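Long-range contact in E2A dna-binding protein (Human adenovirus 5, PDB 2WB0), which binds single-stranded DNA and unwinds the template without ATP during elongation of viral strand-displacement replication, using its capacity to form multimers: residues A[111-125]-A[157-171]. Numbering follows the deposited sequence.
Sequences CLHGSIMINKEHVIE and QISNTDARCCVHDAA. With ZN (zinc ion), chain B.
Strand 118-124 runs nearly antiparallel to 158-160 and more steeply inclined to 163-165, with antiparallel hydrogen-bonded pairs at Ile-118/Cys-165, Lys-120/Ala-163, His-122/Asn-160 and Ile-124/Ile-158, and a beta bulge after Lys-120 where the partner chain turns a corner. The loops just before 118-124 and just after 163-165 are tied together by a Cys-His-Cys-Cys zinc site of the viral DNA-binding protein family: Cys-111 SG, His-113 ND1 and Cys-166 SG hold the zinc, and Cys-182 completes it, thiolates and an imidazole being apt ligands for such a tie. Cys-166 SG lies anti to its own backbone N (chi1 170°), which carries it to within 2.4 Å of the zinc, and it also accepts the N-H of His-168. His-168 CD2 lies over the centre of one His-113 face, 3.4 Å from His-113 CE1, with the ring planes inclined at 39°. Nearby, a water bridges Ser-115 OG and Ile-116 O to Val-167 N, and branched Ile-118 packs its CG1 3.8 Å from Val-167 CG2. Long, flexible Lys-120 bends at chi2 and again at chi4, passing CG against Cys-165 SG and bringing NZ to three carbonyls: a hydrogen bond to Cys-172 O and weak ones to Asp-169 O and Ala-170 O. Across the bulge, the small CB of Ala-163 sits 3.7 Å from His-122 CB. Arg-164, on the face of Asn-119, makes a salt bridge through NH1 to Asp-162 OD1, at the corner. The Asn-119 amide lies alongside and over one guanidinium face, planes 43° apart; its ND2, 2.8 Å from Arg-164 NH1, meets a fellow donor there and bonds only weakly to Asp-162 OD1.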
loop_
_atom_site.group_PDB
_atom_site.type_symbol
_atom_site.label_atom_id
_atom_site.label_comp_id
_atom_site.label_asym_id
_atom_site.label_seq_id
_atom_site.Cartn_x
_atom_site.Cartn_y
_atom_site.Cartn_z
ATOM N N CYS A 111 -9.440 -11.306 5.760
ATOM C CA CYS A 111 -8.584 -11.125 4.601
ATOM C C CYS A 111 -9.246 -10.306 3.525
ATOM O O CYS A 111 -10.315 -9.748 3.737
ATOM C CB CYS A 111 -8.128 -12.488 4.053
ATOM S SG CYS A 111 -9.457 -13.388 3.247
ATOM N N LEU A 112 -8.604 -10.206 2.362
ATOM C CA LEU A 112 -9.137 -9.405 1.248
ATOM C C LEU A 112 -10.456 -9.917 0.691
ATOM O O LEU A 112 -11.239 -9.143 0.162
ATOM C CB LEU A 112 -8.112 -9.337 0.128
ATOM C CG LEU A 112 -7.070 -8.233 0.063
ATOM C CD1 LEU A 112 -7.089 -7.052 1.107
ATOM C CD2 LEU A 112 -5.703 -8.706 -0.424
ATOM N N HIS A 113 -10.732 -11.187 0.909
ATOM C CA HIS A 113 -12.003 -11.763 0.562
ATOM C C HIS A 113 -13.122 -11.211 1.414
ATOM O O HIS A 113 -14.299 -11.327 1.045
ATOM C CB HIS A 113 -11.959 -13.232 0.794
ATOM C CG HIS A 113 -11.231 -13.971 -0.267
ATOM N ND1 HIS A 113 -9.933 -14.422 -0.119
ATOM C CD2 HIS A 113 -11.646 -14.370 -1.492
ATOM C CE1 HIS A 113 -9.565 -15.035 -1.234
ATOM N NE2 HIS A 113 -10.576 -14.993 -2.088
ATOM N N GLY A 114 -12.764 -10.651 2.565
ATOM C CA GLY A 114 -13.719 -10.147 3.546
ATOM C C GLY A 114 -14.201 -11.215 4.530
ATOM O O GLY A 114 -15.121 -10.990 5.322
ATOM N N SER A 115 -13.604 -12.391 4.464
ATOM C CA SER A 115 -13.912 -13.477 5.373
ATOM C C SER A 115 -12.870 -13.612 6.452
ATOM O O SER A 115 -11.684 -13.216 6.304
ATOM C CB SER A 115 -14.028 -14.815 4.622
ATOM O OG SER A 115 -12.966 -15.013 3.717
ATOM N N ILE A 116 -13.330 -14.100 7.580
ATOM C CA ILE A 116 -12.464 -14.235 8.654
ATOM C C ILE A 116 -11.292 -15.172 8.312
ATOM O O ILE A 116 -11.482 -16.152 7.556
ATOM C CB ILE A 116 -13.178 -14.621 10.000
ATOM C CG1 ILE A 116 -12.994 -16.006 10.385
ATOM C CG2 ILE A 116 -14.513 -13.998 10.400
ATOM C CD1 ILE A 116 -12.012 -15.834 11.334
ATOM N N MET A 117 -10.112 -14.866 8.869
ATOM C CA MET A 117 -8.912 -15.672 8.699
ATOM C C MET A 117 -8.793 -16.780 9.745
ATOM O O MET A 117 -9.043 -16.554 10.912
ATOM C CB MET A 117 -7.620 -14.794 8.683
ATOM C CG MET A 117 -7.648 -13.764 7.479
ATOM S SD MET A 117 -6.176 -12.633 7.545
ATOM C CE MET A 117 -4.892 -13.757 6.911
ATOM N N ILE A 118 -8.388 -17.968 9.273
ATOM C CA ILE A 118 -8.342 -19.158 10.101
ATOM C C ILE A 118 -7.062 -19.249 10.894
ATOM O O ILE A 118 -5.991 -18.968 10.372
ATOM C CB ILE A 118 -8.505 -20.389 9.194
ATOM C CG1 ILE A 118 -9.816 -20.305 8.388
ATOM C CG2 ILE A 118 -8.375 -21.729 10.033
ATOM C CD1 ILE A 118 -11.027 -20.334 9.252
ATOM N N ASN A 119 -7.131 -19.686 12.155
ATOM C CA ASN A 119 -5.918 -19.837 12.950
ATOM C C ASN A 119 -5.088 -21.021 12.459
ATOM O O ASN A 119 -5.632 -22.003 12.100
ATOM C CB ASN A 119 -6.265 -20.063 14.431
ATOM C CG ASN A 119 -6.380 -18.757 15.206
ATOM O OD1 ASN A 119 -7.465 -18.169 15.301
ATOM N ND2 ASN A 119 -5.239 -18.279 15.754
ATOM N N LYS A 120 -3.760 -20.897 12.473
ATOM C CA LYS A 120 -2.802 -21.925 12.002
ATOM C C LYS A 120 -1.609 -21.894 12.960
ATOM O O LYS A 120 -1.246 -20.838 13.481
ATOM C CB LYS A 120 -2.165 -21.531 10.665
ATOM C CG LYS A 120 -2.912 -21.847 9.412
ATOM C CD LYS A 120 -2.275 -23.029 8.681
ATOM C CE LYS A 120 -3.276 -23.769 7.811
ATOM N NZ LYS A 120 -3.403 -23.089 6.467
ATOM N N GLU A 121 -0.953 -23.037 13.116
ATOM C CA GLU A 121 0.379 -23.012 13.710
ATOM C C GLU A 121 1.445 -22.823 12.601
ATOM O O GLU A 121 1.355 -23.428 11.530
ATOM C CB GLU A 121 0.601 -24.255 14.552
ATOM C CG GLU A 121 2.057 -24.679 14.648
ATOM C CD GLU A 121 2.348 -25.480 15.912
ATOM O OE1 GLU A 121 1.378 -26.037 16.530
ATOM O OE2 GLU A 121 3.548 -25.490 16.300
ATOM N N HIS A 122 2.412 -21.945 12.819
ATOM C CA HIS A 122 3.427 -21.692 11.807
ATOM C C HIS A 122 4.805 -21.877 12.436
ATOM O O HIS A 122 5.189 -21.084 13.284
ATOM C CB HIS A 122 3.293 -20.273 11.298
ATOM C CG HIS A 122 4.233 -19.936 10.196
ATOM N ND1 HIS A 122 4.746 -18.669 10.025
ATOM C CD2 HIS A 122 4.802 -20.703 9.235
ATOM C CE1 HIS A 122 5.522 -18.644 8.953
ATOM N NE2 HIS A 122 5.596 -19.868 8.467
ATOM N N VAL A 123 5.533 -22.934 12.032
ATOM C CA VAL A 123 6.877 -23.207 12.607
ATOM C C VAL A 123 7.949 -22.681 11.663
ATOM O O VAL A 123 7.984 -23.074 10.494
ATOM C CB VAL A 123 7.103 -24.706 12.979
ATOM C CG1 VAL A 123 6.033 -25.212 13.956
ATOM C CG2 VAL A 123 7.134 -25.570 11.759
ATOM N N ILE A 124 8.779 -21.758 12.153
ATOM C CA ILE A 124 9.849 -21.121 11.350
ATOM C C ILE A 124 11.236 -21.576 11.857
ATOM O O ILE A 124 11.353 -22.036 13.000
ATOM C CB ILE A 124 9.773 -19.547 11.389
ATOM C CG1 ILE A 124 8.366 -19.034 11.030
ATOM C CG2 ILE A 124 10.828 -18.918 10.428
ATOM C CD1 ILE A 124 8.167 -17.507 11.170
ATOM N N GLU A 125 12.266 -21.471 11.001
ATOM C CA GLU A 125 13.670 -21.744 11.390
ATOM C C GLU A 125 14.683 -20.768 10.789
ATOM O O GLU A 125 15.370 -21.084 9.808
ATOM C CB GLU A 125 14.051 -23.191 11.069
ATOM C CG GLU A 125 13.407 -24.199 12.022
ATOM C CD GLU A 125 13.217 -25.580 11.429
ATOM O OE1 GLU A 125 13.540 -25.793 10.234
ATOM O OE2 GLU A 125 12.734 -26.455 12.176
ATOM N N GLN A 157 14.506 -23.176 15.448
ATOM C CA GLN A 157 13.062 -23.424 15.320
ATOM C C GLN A 157 12.165 -22.512 16.211
ATOM O O GLN A 157 12.241 -22.580 17.433
ATOM C CB GLN A 157 12.762 -24.922 15.539
ATOM C CG GLN A 157 11.335 -25.336 15.256
ATOM C CD GLN A 157 11.146 -26.858 15.144
ATOM O OE1 GLN A 157 10.413 -27.472 15.935
ATOM N NE2 GLN A 157 11.785 -27.464 14.142
ATOM N N ILE A 158 11.338 -21.674 15.570
ATOM C CA ILE A 158 10.361 -20.759 16.209
ATOM C C ILE A 158 8.911 -21.300 16.006
ATOM O O ILE A 158 8.559 -21.709 14.894
ATOM C CB ILE A 158 10.471 -19.311 15.576
ATOM C CG1 ILE A 158 11.939 -18.874 15.442
ATOM C CG2 ILE A 158 9.671 -18.278 16.369
ATOM C CD1 ILE A 158 12.176 -17.730 14.402
ATOM N N SER A 159 8.085 -21.302 17.054
ATOM C CA SER A 159 6.691 -21.771 16.941
ATOM C C SER A 159 5.704 -20.608 17.009
ATOM O O SER A 159 5.489 -20.017 18.077
ATOM C CB SER A 159 6.340 -22.804 18.026
ATOM O OG SER A 159 6.959 -24.060 17.790
ATOM N N ASN A 160 5.099 -20.256 15.882
ATOM C CA ASN A 160 4.083 -19.216 15.914
ATOM C C ASN A 160 2.734 -19.913 15.964
ATOM O O ASN A 160 2.231 -20.333 14.903
ATOM C CB ASN A 160 4.151 -18.314 14.661
ATOM C CG ASN A 160 5.329 -17.356 14.665
ATOM O OD1 ASN A 160 5.778 -16.896 15.699
ATOM N ND2 ASN A 160 5.805 -17.022 13.480
ATOM N N THR A 161 2.120 -20.011 17.143
ATOM C CA THR A 161 0.831 -20.714 17.273
ATOM C C THR A 161 -0.385 -19.804 17.044
ATOM O O THR A 161 -1.542 -20.203 17.195
ATOM C CB THR A 161 0.675 -21.378 18.673
ATOM O OG1 THR A 161 0.689 -20.350 19.668
ATOM C CG2 THR A 161 1.800 -22.369 18.905
ATOM N N ASP A 162 -0.108 -18.566 16.677
ATOM C CA ASP A 162 -1.162 -17.597 16.473
ATOM C C ASP A 162 -1.160 -17.043 15.027
ATOM O O ASP A 162 -1.556 -15.887 14.813
ATOM C CB ASP A 162 -0.973 -16.470 17.496
ATOM C CG ASP A 162 -2.107 -15.481 17.489
ATOM O OD1 ASP A 162 -3.296 -15.909 17.305
ATOM O OD2 ASP A 162 -1.798 -14.273 17.654
ATOM N N ALA A 163 -0.726 -17.852 14.048
ATOM C CA ALA A 163 -0.782 -17.432 12.634
ATOM C C ALA A 163 -2.206 -17.473 12.070
ATOM O O ALA A 163 -3.114 -18.069 12.675
ATOM C CB ALA A 163 0.163 -18.298 11.779
ATOM N N ARG A 164 -2.429 -16.746 10.962
ATOM C CA ARG A 164 -3.768 -16.591 10.384
ATOM C C ARG A 164 -3.556 -16.705 8.911
ATOM O O ARG A 164 -2.651 -16.053 8.364
ATOM C CB ARG A 164 -4.318 -15.157 10.647
ATOM C CG ARG A 164 -4.311 -14.853 12.130
ATOM C CD ARG A 164 -5.580 -15.528 12.761
ATOM N NE ARG A 164 -5.939 -14.768 13.970
ATOM C CZ ARG A 164 -5.264 -14.923 15.081
ATOM N NH1 ARG A 164 -4.286 -15.790 15.041
ATOM N NH2 ARG A 164 -5.542 -14.256 16.209
ATOM N N CYS A 165 -4.410 -17.466 8.261
ATOM C CA CYS A 165 -4.416 -17.620 6.808
ATOM C C CYS A 165 -5.782 -17.226 6.168
ATOM O O CYS A 165 -6.836 -17.188 6.843
ATOM C CB CYS A 165 -4.044 -19.086 6.458
ATOM S SG CYS A 165 -5.361 -20.317 6.852
ATOM N N CYS A 166 -5.760 -16.926 4.872
ATOM C CA CYS A 166 -6.989 -16.721 4.072
ATOM C C CYS A 166 -7.809 -18.035 4.199
ATOM O O CYS A 166 -7.205 -19.092 4.249
ATOM C CB CYS A 166 -6.569 -16.537 2.627
ATOM S SG CYS A 166 -7.963 -16.576 1.497
ATOM N N VAL A 167 -9.152 -18.000 4.292
ATOM C CA VAL A 167 -9.858 -19.309 4.499
ATOM C C VAL A 167 -9.607 -20.306 3.357
ATOM O O VAL A 167 -9.592 -21.542 3.568
ATOM C CB VAL A 167 -11.368 -19.114 4.778
ATOM C CG1 VAL A 167 -12.065 -18.505 3.553
ATOM C CG2 VAL A 167 -11.966 -20.428 5.208
ATOM N N HIS A 168 -9.337 -19.780 2.161
ATOM C CA HIS A 168 -9.119 -20.626 0.990
ATOM C C HIS A 168 -7.792 -21.348 1.057
ATOM O O HIS A 168 -7.578 -22.304 0.305
ATOM C CB HIS A 168 -9.203 -19.776 -0.251
ATOM C CG HIS A 168 -10.536 -19.104 -0.389
ATOM N ND1 HIS A 168 -11.599 -19.696 -1.034
ATOM C CD2 HIS A 168 -10.973 -17.896 0.039
ATOM C CE1 HIS A 168 -12.642 -18.883 -0.993
ATOM N NE2 HIS A 168 -12.290 -17.781 -0.351
ATOM N N ASP A 169 -6.968 -20.959 2.011
ATOM C CA ASP A 169 -5.718 -21.662 2.310
ATOM C C ASP A 169 -5.787 -22.576 3.494
ATOM O O ASP A 169 -4.738 -23.057 3.934
ATOM C CB ASP A 169 -4.586 -20.621 2.476
ATOM C CG ASP A 169 -4.369 -19.783 1.182
ATOM O OD1 ASP A 169 -4.625 -20.332 0.056
ATOM O OD2 ASP A 169 -3.969 -18.591 1.282
ATOM N N ALA A 170 -6.997 -22.823 4.046
ATOM C CA ALA A 170 -7.060 -23.439 5.402
ATOM C C ALA A 170 -6.471 -24.870 5.456
ATOM O O ALA A 170 -5.947 -25.305 6.482
ATOM C CB ALA A 170 -8.499 -23.401 5.984
ATOM N N ALA A 171 -6.452 -25.543 4.323
ATOM C CA ALA A 171 -5.860 -26.893 4.242
ATOM C C ALA A 171 -4.404 -26.896 3.673
ATOM O O ALA A 171 -3.833 -27.945 3.452
ATOM C CB ALA A 171 -6.820 -27.827 3.401
HETATM ZN ZN ZN B . -8.526 -14.302 1.380
HETATM O O HOH W 1 -10.626 -15.757 4.921
HETATM O O HOH W 2 -14.017 -16.164 1.459
HETATM O O HOH W 3 -8.913 -14.330 12.637
#